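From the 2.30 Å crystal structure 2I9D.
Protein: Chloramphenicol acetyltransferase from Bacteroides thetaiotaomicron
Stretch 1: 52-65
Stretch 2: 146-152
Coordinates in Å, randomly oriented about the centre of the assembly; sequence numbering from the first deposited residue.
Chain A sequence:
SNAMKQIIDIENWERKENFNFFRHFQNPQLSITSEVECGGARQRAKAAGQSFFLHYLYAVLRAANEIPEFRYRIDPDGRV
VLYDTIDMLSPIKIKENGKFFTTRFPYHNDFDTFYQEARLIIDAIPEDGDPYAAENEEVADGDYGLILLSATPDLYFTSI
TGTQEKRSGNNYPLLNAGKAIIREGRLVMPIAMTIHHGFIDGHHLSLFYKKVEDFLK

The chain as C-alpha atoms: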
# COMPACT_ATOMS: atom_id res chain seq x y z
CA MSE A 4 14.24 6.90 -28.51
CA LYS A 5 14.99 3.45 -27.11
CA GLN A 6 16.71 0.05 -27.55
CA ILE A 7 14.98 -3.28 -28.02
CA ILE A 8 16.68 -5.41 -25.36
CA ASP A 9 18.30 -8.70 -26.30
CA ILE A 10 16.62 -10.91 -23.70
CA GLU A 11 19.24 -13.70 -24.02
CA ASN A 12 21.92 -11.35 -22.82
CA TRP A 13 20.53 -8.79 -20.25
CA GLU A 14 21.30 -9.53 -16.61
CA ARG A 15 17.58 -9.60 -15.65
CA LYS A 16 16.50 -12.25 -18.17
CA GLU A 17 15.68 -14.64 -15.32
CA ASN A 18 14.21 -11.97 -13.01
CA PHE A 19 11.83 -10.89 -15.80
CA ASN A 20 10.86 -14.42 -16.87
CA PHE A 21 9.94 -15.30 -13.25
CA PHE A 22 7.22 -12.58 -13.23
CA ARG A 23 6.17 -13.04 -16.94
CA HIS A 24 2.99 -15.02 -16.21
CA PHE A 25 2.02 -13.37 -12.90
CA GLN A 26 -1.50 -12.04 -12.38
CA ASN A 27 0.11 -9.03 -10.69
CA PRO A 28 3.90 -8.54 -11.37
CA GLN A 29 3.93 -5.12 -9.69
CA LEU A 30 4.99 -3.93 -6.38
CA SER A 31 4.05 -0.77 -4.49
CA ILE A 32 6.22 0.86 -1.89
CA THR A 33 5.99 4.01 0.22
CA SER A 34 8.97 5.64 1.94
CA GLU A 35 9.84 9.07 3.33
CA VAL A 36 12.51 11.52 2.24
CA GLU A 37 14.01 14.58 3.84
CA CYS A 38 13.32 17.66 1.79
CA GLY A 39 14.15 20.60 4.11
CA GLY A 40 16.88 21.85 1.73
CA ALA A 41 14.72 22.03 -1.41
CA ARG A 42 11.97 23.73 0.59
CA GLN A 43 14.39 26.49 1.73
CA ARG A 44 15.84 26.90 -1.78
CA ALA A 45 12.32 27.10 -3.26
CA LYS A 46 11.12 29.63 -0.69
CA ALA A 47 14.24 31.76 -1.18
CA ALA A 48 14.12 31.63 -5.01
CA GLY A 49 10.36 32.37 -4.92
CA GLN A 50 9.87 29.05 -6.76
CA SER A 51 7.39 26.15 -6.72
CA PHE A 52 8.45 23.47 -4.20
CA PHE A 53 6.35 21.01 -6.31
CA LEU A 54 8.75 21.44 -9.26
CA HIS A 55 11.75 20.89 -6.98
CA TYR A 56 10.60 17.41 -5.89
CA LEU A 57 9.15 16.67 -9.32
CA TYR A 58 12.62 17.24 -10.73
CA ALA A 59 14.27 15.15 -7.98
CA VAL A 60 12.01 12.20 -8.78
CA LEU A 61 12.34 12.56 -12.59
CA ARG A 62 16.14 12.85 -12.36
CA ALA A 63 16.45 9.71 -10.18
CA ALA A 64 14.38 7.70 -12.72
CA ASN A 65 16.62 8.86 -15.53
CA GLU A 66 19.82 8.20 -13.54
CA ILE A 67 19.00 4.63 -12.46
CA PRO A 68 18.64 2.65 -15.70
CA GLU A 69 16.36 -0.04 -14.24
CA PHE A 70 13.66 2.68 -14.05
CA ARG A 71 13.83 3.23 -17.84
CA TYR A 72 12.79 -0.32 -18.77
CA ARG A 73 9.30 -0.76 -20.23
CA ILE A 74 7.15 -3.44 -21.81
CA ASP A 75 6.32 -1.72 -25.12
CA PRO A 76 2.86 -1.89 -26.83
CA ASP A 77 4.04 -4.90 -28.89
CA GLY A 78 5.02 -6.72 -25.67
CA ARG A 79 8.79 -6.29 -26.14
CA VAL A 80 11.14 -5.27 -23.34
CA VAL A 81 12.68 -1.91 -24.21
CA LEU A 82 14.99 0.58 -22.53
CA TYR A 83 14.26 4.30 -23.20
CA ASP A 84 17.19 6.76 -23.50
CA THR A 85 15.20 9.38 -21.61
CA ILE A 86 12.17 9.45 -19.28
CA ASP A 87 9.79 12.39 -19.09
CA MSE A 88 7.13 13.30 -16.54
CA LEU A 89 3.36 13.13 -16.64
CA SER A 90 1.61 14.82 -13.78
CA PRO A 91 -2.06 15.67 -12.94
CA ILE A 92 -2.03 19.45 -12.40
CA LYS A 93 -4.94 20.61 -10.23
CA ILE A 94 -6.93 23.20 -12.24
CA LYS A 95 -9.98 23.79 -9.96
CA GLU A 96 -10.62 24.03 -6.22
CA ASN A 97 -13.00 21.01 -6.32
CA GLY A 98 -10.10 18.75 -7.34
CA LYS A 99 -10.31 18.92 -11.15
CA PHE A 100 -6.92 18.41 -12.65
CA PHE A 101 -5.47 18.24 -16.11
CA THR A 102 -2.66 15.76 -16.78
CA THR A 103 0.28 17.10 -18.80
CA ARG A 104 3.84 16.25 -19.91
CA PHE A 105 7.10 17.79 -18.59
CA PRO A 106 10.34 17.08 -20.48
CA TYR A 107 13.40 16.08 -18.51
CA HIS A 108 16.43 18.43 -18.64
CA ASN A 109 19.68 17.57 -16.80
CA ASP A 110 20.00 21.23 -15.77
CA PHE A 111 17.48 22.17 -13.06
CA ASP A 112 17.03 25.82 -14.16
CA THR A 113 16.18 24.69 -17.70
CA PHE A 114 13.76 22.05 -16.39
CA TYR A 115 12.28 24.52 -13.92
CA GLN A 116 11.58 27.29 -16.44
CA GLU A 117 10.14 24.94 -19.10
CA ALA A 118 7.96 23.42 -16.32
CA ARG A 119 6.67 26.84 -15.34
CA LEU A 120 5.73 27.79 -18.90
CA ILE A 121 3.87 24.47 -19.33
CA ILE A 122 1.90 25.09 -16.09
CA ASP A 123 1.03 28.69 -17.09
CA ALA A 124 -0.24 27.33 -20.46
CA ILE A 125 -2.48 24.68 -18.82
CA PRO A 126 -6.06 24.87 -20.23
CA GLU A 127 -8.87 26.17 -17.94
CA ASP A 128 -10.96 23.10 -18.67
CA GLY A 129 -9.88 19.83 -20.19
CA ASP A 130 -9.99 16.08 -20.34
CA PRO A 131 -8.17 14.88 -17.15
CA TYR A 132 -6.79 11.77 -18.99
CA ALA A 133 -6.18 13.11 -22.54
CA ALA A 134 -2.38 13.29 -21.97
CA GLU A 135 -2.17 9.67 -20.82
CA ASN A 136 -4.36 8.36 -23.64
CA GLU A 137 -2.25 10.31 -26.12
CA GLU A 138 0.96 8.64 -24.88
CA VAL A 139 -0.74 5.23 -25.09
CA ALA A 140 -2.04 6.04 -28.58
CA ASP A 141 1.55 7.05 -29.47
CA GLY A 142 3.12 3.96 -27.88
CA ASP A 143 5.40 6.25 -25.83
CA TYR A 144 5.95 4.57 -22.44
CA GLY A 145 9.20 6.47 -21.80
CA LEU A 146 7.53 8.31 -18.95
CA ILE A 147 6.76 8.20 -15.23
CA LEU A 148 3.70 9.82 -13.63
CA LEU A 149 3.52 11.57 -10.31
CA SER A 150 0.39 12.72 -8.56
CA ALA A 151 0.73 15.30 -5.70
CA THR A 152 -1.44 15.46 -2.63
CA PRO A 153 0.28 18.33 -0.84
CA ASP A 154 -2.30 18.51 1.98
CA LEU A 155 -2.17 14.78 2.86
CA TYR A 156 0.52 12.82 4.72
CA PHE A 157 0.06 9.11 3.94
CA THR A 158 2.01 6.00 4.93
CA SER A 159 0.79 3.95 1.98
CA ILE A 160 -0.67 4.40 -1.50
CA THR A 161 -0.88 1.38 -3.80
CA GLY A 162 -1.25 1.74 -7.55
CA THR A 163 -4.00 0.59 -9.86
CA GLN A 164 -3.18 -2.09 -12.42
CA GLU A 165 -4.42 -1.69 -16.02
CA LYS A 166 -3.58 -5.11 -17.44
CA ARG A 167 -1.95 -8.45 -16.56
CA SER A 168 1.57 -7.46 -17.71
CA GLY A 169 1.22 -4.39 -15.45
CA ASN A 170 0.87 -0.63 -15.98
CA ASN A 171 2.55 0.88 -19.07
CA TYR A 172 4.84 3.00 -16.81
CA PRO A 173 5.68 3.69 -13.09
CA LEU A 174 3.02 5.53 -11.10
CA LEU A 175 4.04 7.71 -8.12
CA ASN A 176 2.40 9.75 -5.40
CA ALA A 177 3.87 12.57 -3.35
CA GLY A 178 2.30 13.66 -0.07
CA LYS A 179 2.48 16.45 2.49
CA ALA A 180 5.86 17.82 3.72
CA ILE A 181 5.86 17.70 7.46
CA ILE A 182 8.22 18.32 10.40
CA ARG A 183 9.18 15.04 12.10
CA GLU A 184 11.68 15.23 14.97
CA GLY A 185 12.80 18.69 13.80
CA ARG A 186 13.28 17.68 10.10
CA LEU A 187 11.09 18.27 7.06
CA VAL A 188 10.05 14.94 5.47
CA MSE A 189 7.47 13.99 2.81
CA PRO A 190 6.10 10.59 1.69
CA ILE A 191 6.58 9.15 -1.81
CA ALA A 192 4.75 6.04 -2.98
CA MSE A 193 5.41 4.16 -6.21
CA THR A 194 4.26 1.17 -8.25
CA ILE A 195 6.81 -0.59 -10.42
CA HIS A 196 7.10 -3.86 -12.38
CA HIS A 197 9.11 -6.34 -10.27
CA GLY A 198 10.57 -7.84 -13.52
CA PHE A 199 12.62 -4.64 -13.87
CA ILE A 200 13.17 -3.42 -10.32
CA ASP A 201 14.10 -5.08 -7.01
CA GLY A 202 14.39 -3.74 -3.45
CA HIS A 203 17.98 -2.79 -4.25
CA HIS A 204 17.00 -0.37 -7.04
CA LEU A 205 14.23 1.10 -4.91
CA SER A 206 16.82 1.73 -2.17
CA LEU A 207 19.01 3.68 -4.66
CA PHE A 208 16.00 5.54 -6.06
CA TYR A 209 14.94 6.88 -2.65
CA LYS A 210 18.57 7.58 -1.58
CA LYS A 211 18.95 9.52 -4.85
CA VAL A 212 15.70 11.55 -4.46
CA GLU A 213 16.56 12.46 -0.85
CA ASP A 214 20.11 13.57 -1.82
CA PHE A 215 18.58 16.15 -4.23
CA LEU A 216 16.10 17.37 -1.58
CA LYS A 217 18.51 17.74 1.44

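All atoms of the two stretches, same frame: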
# COMPACT_ATOMS: atom_id res chain seq x y z
N PHE A 52 7.83 24.62 -4.86
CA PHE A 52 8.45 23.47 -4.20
C PHE A 52 8.08 22.16 -4.95
O PHE A 52 8.92 21.25 -5.11
CB PHE A 52 8.02 23.44 -2.74
CG PHE A 52 8.49 22.21 -1.98
CD1 PHE A 52 9.85 21.90 -1.89
CD2 PHE A 52 7.58 21.39 -1.33
CE1 PHE A 52 10.28 20.76 -1.20
CE2 PHE A 52 8.01 20.26 -0.62
CZ PHE A 52 9.37 19.96 -0.56
N PHE A 53 6.84 22.10 -5.44
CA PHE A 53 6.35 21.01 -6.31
C PHE A 53 7.32 20.64 -7.46
O PHE A 53 7.62 19.47 -7.69
CB PHE A 53 4.94 21.35 -6.83
CG PHE A 53 4.48 20.44 -7.93
CD1 PHE A 53 4.08 19.12 -7.66
CD2 PHE A 53 4.46 20.89 -9.26
CE1 PHE A 53 3.66 18.27 -8.69
CE2 PHE A 53 4.03 20.04 -10.28
CZ PHE A 53 3.64 18.72 -10.00
N LEU A 54 7.83 21.65 -8.17
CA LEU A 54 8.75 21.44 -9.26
C LEU A 54 10.13 21.00 -8.80
O LEU A 54 10.84 20.30 -9.54
CB LEU A 54 8.83 22.69 -10.18
CG LEU A 54 7.53 22.96 -10.96
CD1 LEU A 54 7.57 24.32 -11.67
CD2 LEU A 54 7.21 21.80 -11.92
N HIS A 55 10.50 21.38 -7.58
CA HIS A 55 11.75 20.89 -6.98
C HIS A 55 11.73 19.38 -6.72
O HIS A 55 12.68 18.69 -7.06
CB HIS A 55 12.10 21.66 -5.70
CG HIS A 55 12.82 22.95 -5.94
ND1 HIS A 55 14.15 23.14 -5.63
CD2 HIS A 55 12.38 24.13 -6.46
CE1 HIS A 55 14.50 24.37 -5.94
NE2 HIS A 55 13.45 24.99 -6.45
N TYR A 56 10.67 18.86 -6.10
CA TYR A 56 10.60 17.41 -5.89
C TYR A 56 10.21 16.63 -7.14
O TYR A 56 10.62 15.48 -7.29
CB TYR A 56 9.81 17.01 -4.63
CG TYR A 56 8.32 17.27 -4.61
CD1 TYR A 56 7.42 16.51 -5.39
CD2 TYR A 56 7.79 18.21 -3.73
CE1 TYR A 56 6.03 16.73 -5.33
CE2 TYR A 56 6.40 18.44 -3.66
CZ TYR A 56 5.54 17.70 -4.44
OH TYR A 56 4.19 17.94 -4.35
N LEU A 57 9.48 17.28 -8.04
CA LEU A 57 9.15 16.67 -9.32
C LEU A 57 10.44 16.40 -10.10
O LEU A 57 10.64 15.31 -10.67
CB LEU A 57 8.17 17.54 -10.12
CG LEU A 57 7.44 16.85 -11.29
CD1 LEU A 57 6.42 15.86 -10.73
CD2 LEU A 57 6.72 17.87 -12.22
N TYR A 58 11.32 17.40 -10.10
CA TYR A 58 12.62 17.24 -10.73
C TYR A 58 13.44 16.12 -10.09
O TYR A 58 14.01 15.27 -10.80
CB TYR A 58 13.41 18.56 -10.70
CG TYR A 58 14.77 18.40 -11.31
CD1 TYR A 58 14.90 18.23 -12.68
CD2 TYR A 58 15.92 18.37 -10.53
CE1 TYR A 58 16.15 18.06 -13.27
CE2 TYR A 58 17.18 18.21 -11.11
CZ TYR A 58 17.27 18.05 -12.50
OH TYR A 58 18.50 17.89 -13.12
N ALA A 59 13.52 16.15 -8.75
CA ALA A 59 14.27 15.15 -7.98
C ALA A 59 13.86 13.74 -8.37
O ALA A 59 14.71 12.87 -8.60
CB ALA A 59 14.09 15.37 -6.48
N VAL A 60 12.55 13.51 -8.45
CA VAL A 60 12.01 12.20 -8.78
C VAL A 60 12.34 11.84 -10.24
O VAL A 60 12.77 10.71 -10.52
CB VAL A 60 10.47 12.14 -8.50
CG1 VAL A 60 9.80 10.96 -9.24
CG2 VAL A 60 10.20 12.08 -7.01
N LEU A 61 12.14 12.80 -11.15
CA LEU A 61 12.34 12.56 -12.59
C LEU A 61 13.82 12.27 -12.90
O LEU A 61 14.14 11.36 -13.71
CB LEU A 61 11.83 13.73 -13.43
CG LEU A 61 11.80 13.56 -14.96
CD1 LEU A 61 10.93 12.37 -15.37
CD2 LEU A 61 11.31 14.81 -15.62
N ARG A 62 14.70 13.02 -12.23
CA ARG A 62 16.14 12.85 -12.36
C ARG A 62 16.61 11.49 -11.86
O ARG A 62 17.41 10.85 -12.52
CB ARG A 62 16.89 13.98 -11.65
CG ARG A 62 18.44 13.86 -11.77
CD ARG A 62 19.14 15.21 -11.58
NE ARG A 62 20.58 15.06 -11.40
CZ ARG A 62 21.42 16.08 -11.19
NH1 ARG A 62 20.96 17.33 -11.13
NH2 ARG A 62 22.72 15.84 -11.02
N ALA A 63 16.11 11.05 -10.70
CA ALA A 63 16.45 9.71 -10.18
C ALA A 63 16.05 8.56 -11.13
O ALA A 63 16.76 7.56 -11.25
CB ALA A 63 15.85 9.51 -8.79
N ALA A 64 14.91 8.72 -11.80
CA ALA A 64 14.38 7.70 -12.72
C ALA A 64 15.24 7.62 -13.98
O ALA A 64 15.46 6.55 -14.56
CB ALA A 64 12.93 8.00 -13.07
N ASN A 65 15.70 8.79 -14.42
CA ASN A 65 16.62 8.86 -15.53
C ASN A 65 17.98 8.29 -15.18
O ASN A 65 18.57 7.56 -15.99
CB ASN A 65 16.70 10.29 -16.04
CG ASN A 65 15.58 10.61 -17.00
OD1 ASN A 65 15.64 10.22 -18.17
ND2 ASN A 65 14.55 11.29 -16.52
N LEU A 146 8.11 7.32 -19.86
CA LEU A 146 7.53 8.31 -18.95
C LEU A 146 7.38 7.71 -17.55
O LEU A 146 7.34 6.51 -17.39
CB LEU A 146 6.12 8.70 -19.43
CG LEU A 146 5.99 9.42 -20.77
CD1 LEU A 146 4.66 9.02 -21.34
CD2 LEU A 146 6.12 10.93 -20.60
N ILE A 147 7.29 8.58 -16.55
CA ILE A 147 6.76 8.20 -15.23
C ILE A 147 5.66 9.20 -14.95
O ILE A 147 5.52 10.17 -15.71
CB ILE A 147 7.83 8.16 -14.09
CG1 ILE A 147 8.55 9.52 -13.93
CG2 ILE A 147 8.83 7.05 -14.39
CD1 ILE A 147 9.43 9.62 -12.64
N LEU A 148 4.84 8.94 -13.94
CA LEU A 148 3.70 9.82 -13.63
C LEU A 148 3.65 10.01 -12.13
O LEU A 148 3.73 9.04 -11.38
CB LEU A 148 2.36 9.27 -14.14
CG LEU A 148 1.11 10.11 -13.79
CD1 LEU A 148 0.03 10.00 -14.87
CD2 LEU A 148 0.55 9.74 -12.38
N LEU A 149 3.54 11.27 -11.72
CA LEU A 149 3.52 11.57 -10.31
C LEU A 149 2.32 12.43 -10.02
O LEU A 149 2.06 13.43 -10.69
CB LEU A 149 4.84 12.21 -9.82
CG LEU A 149 4.91 12.50 -8.31
CD1 LEU A 149 6.34 12.39 -7.80
CD2 LEU A 149 4.35 13.92 -7.98
N SER A 150 1.58 12.01 -9.00
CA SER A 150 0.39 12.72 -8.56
C SER A 150 0.65 13.32 -7.15
O SER A 150 1.02 12.59 -6.25
CB SER A 150 -0.80 11.76 -8.58
OG SER A 150 -1.86 12.33 -7.86
N ALA A 151 0.49 14.64 -7.00
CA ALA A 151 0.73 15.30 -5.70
C ALA A 151 -0.51 15.42 -4.85
O ALA A 151 -1.57 15.78 -5.36
CB ALA A 151 1.35 16.69 -5.89
N THR A 152 -0.39 15.13 -3.55
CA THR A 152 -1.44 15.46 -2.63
C THR A 152 -0.79 16.22 -1.50
O THR A 152 -0.50 15.63 -0.44
CB THR A 152 -2.31 14.23 -2.13
OG1 THR A 152 -1.51 13.37 -1.32
CG2 THR A 152 -2.77 13.45 -3.27

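How does a strand present itself to a helix that runs nearly against it? The two axes make an angle of 151° between their N-to-C directions and approach to 9.8 Å, a spacing bridged by side chains from both stretches. Alternation along the strand points the CA-to-CB bonds of Ile147, Leu149 and Ala151 toward the helix, while those of Leu146, Leu148 and Ser150 point away. No hydrogen bond crosses between the stretches; the contact is one of apolar packing.

What does Leu149, which has the most surface covered, touch? It sits at the middle of the contact and meets four helix residues. Leu149 CD2 lies 4.0 Å from Leu57 CD1 and 4.2 Å from Tyr56 CE1, where it approaches the edge of the tyrosine ring, near the ring plane. Leu149 CD1 is 4.0 Å from Val60 CG2. Phe53 is a looser neighbor, with Phe53 CE1 4.5 Å from Leu149 CD2.

Where does Ile147 fit? It packs one helical turn further along, against Val60, Leu61 and Ala64. Ile147 CD1 lies 3.7 Å from Val60 CG1 and 3.9 Å from Ala64 CB, and Ile147 CG1 is 4.0 Å from Leu61 CD1. Val60 thus touches both Ile147 and Leu149, its CA-to-CB bond pointing toward the strand.

How is the contact closed at Ala151? Here the strand offers just a methyl group, and two aromatic side chains of the helix reach it. Ala151 CB is 3.5 Å from Tyr56 OH and 4.0 Å from Phe53 CE1, lying oblique to the Phe53 ring. Both aromatic residues start from CA-to-CB bonds directed sideways, yet the ends of their side chains come nearer the strand and reach the Ala151 methyl.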